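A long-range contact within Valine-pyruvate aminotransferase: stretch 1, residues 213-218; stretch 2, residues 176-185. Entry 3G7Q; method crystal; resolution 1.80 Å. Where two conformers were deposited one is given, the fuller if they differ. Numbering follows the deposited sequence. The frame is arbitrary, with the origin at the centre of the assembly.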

# COMPACT_ATOMS: atom_id res chain seq x y z
N ASN A 213 -13.76 -0.13 27.40
CA ASN A 213 -14.15 0.65 26.23
C ASN A 213 -13.02 0.83 25.21
O ASN A 213 -12.79 1.92 24.70
CB ASN A 213 -14.70 2.01 26.67
CG ASN A 213 -15.91 1.86 27.56
OD1 ASN A 213 -16.88 1.19 27.18
ND2 ASN A 213 -15.87 2.46 28.75
N ILE A 214 -12.32 -0.27 24.93
CA ILE A 214 -11.26 -0.28 23.93
C ILE A 214 -11.47 -1.49 23.04
O ILE A 214 -12.05 -2.49 23.50
CB ILE A 214 -9.86 -0.30 24.56
CG1 ILE A 214 -9.67 -1.53 25.45
CG2 ILE A 214 -9.61 1.01 25.34
CD1 ILE A 214 -8.30 -1.60 26.06
N PRO A 215 -11.04 -1.41 21.77
CA PRO A 215 -11.24 -2.54 20.87
C PRO A 215 -10.36 -3.74 21.14
O PRO A 215 -9.23 -3.60 21.63
CB PRO A 215 -10.85 -1.98 19.50
CG PRO A 215 -9.91 -0.85 19.80
CD PRO A 215 -10.37 -0.27 21.11
N LEU A 216 -10.87 -4.91 20.77
CA LEU A 216 -10.08 -6.14 20.77
C LEU A 216 -9.78 -6.42 19.32
O LEU A 216 -10.69 -6.66 18.55
CB LEU A 216 -10.85 -7.31 21.37
CG LEU A 216 -10.18 -8.69 21.30
CD1 LEU A 216 -8.78 -8.66 21.92
CD2 LEU A 216 -11.11 -9.77 21.94
N VAL A 217 -8.50 -6.38 18.96
CA VAL A 217 -8.08 -6.55 17.58
C VAL A 217 -7.56 -7.97 17.44
O VAL A 217 -6.70 -8.39 18.22
CB VAL A 217 -6.98 -5.51 17.22
CG1 VAL A 217 -6.60 -5.64 15.76
CG2 VAL A 217 -7.47 -4.08 17.51
N ILE A 218 -8.09 -8.71 16.47
CA ILE A 218 -7.70 -10.10 16.21
C ILE A 218 -7.18 -10.26 14.79
O ILE A 218 -7.89 -10.03 13.81
CB ILE A 218 -8.86 -11.10 16.43
CG1 ILE A 218 -9.51 -10.88 17.80
CG2 ILE A 218 -8.34 -12.54 16.26
CD1 ILE A 218 -10.82 -11.71 18.06
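Stretch 2 176-185: HIGEETGMIC

Stretch 2 approaches stretch 1 as a loop and then joins it as a neighbouring strand. Residues 181-185 form a strand, extended except at Gly182 (phi/psi -91/-29), and run parallel to strand 216-218, the two axes crossing at -38° and coming within 4.8 Å, so the chains are close to aligned but visibly twisted.

His176, at the start, is out of reach. Ile177 points toward stretch 1, and its CG2 lies 4.1 Å from CD1 of Ile214, a modest apolar contact made before the strand begins. A type I turn from Gly178 to Thr181 follows, closed by Thr181 N donating to Gly178 O (3.1 Å) and braced by Gly178 N donating to Thr181 OG1 (3.1 Å). At Gly178, the first residue of the turn, an ideal CB would lie 2.6 Å from OE2 of Glu180 as that side chain is placed. Glu179 and Glu180 are exposed and do not touch stretch 1, as befits charged residues on a turn.

Thr181 begins the strand. Its hydroxyl serves the turn, while its methyl CG2 packs 3.5 Å from Ile214 CD1. Gly182 meets stretch 1 through its backbone, its O lying 3.5 Å from Pro215 CD. Selenomethionine Met183 lies beside Pro215, with Met183 CB 3.8 Å from Pro215 CG, and its long, flexible chain carries Met183 CE to 3.6 Å from Val217 CG2.

Ile184 is the hub of the ladder. Its N donates to Pro215 O (3.1 Å, 172°) and its O accepts from Val217 N (2.8 Å, 175°), so its two backbone polar groups bracket Leu216, its bridge partner. Proline, lacking an amide hydrogen, can still accept here through its carbonyl. On the sheet face shared with Leu216, Ile184 CG2 packs 3.7 Å from Leu216 CD1; its CG1 also lies 3.7 Å from Ile214 CD1. Cys185 pairs with Val217 on the other face, where its compact SG sits 4.3 Å from Val217 CB.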

# COMPACT_ATOMS: atom_id res chain seq x y z
N HIS A 176 -2.27 -6.14 33.13
CA HIS A 176 -2.58 -4.77 33.48
C HIS A 176 -3.18 -4.02 32.30
O HIS A 176 -2.54 -3.86 31.27
CB HIS A 176 -1.30 -4.07 33.95
N ILE A 177 -4.43 -3.62 32.46
CA ILE A 177 -5.12 -2.83 31.46
C ILE A 177 -5.57 -1.59 32.20
O ILE A 177 -6.23 -1.70 33.23
CB ILE A 177 -6.36 -3.51 30.92
CG1 ILE A 177 -6.03 -4.92 30.44
CG2 ILE A 177 -6.95 -2.66 29.79
CD1 ILE A 177 -7.25 -5.72 30.09
N GLY A 178 -5.19 -0.43 31.69
CA GLY A 178 -5.55 0.81 32.36
C GLY A 178 -6.05 1.85 31.40
O GLY A 178 -6.33 1.57 30.22
N GLU A 179 -6.12 3.07 31.93
CA GLU A 179 -6.56 4.23 31.17
C GLU A 179 -5.64 4.49 29.99
O GLU A 179 -6.09 5.05 29.00
CB GLU A 179 -6.61 5.47 32.09
N GLU A 180 -4.37 4.08 30.09
CA GLU A 180 -3.41 4.28 29.00
C GLU A 180 -3.41 3.18 27.92
O GLU A 180 -2.62 3.27 26.98
CB GLU A 180 -1.98 4.41 29.56
CG GLU A 180 -1.25 3.12 30.00
CD GLU A 180 -1.78 2.49 31.29
OE1 GLU A 180 -1.20 1.48 31.73
OE2 GLU A 180 -2.76 3.01 31.87
N THR A 181 -4.24 2.15 28.06
CA THR A 181 -4.33 1.11 27.05
C THR A 181 -5.30 1.57 25.98
O THR A 181 -6.47 1.83 26.27
CB THR A 181 -4.85 -0.20 27.65
OG1 THR A 181 -4.04 -0.56 28.77
CG2 THR A 181 -4.82 -1.34 26.60
N GLY A 182 -4.83 1.67 24.75
CA GLY A 182 -5.67 2.12 23.64
C GLY A 182 -6.37 0.98 22.91
O GLY A 182 -7.43 1.17 22.35
N MSE A 183 -5.75 -0.20 22.91
CA MSE A 183 -6.30 -1.38 22.25
C MSE A 183 -5.58 -2.62 22.71
O MSE A 183 -4.44 -2.55 23.18
CB MSE A 183 -6.20 -1.27 20.72
CG MSE A 183 -4.86 -0.85 20.17
SE MSE A 183 -4.82 -0.95 18.18
CE MSE A 183 -4.31 -2.53 18.03
N ILE A 184 -6.27 -3.75 22.57
CA ILE A 184 -5.76 -5.06 22.94
C ILE A 184 -5.60 -5.80 21.62
O ILE A 184 -6.54 -5.85 20.83
CB ILE A 184 -6.72 -5.79 23.86
CG1 ILE A 184 -6.98 -4.96 25.12
CG2 ILE A 184 -6.18 -7.18 24.18
CD1 ILE A 184 -7.94 -5.60 26.16
N CYS A 185 -4.43 -6.38 21.39
CA CYS A 185 -4.15 -7.02 20.12
C CYS A 185 -3.66 -8.45 20.25
O CYS A 185 -2.71 -8.71 20.98
CB CYS A 185 -3.11 -6.19 19.39
SG CYS A 185 -2.85 -6.69 17.70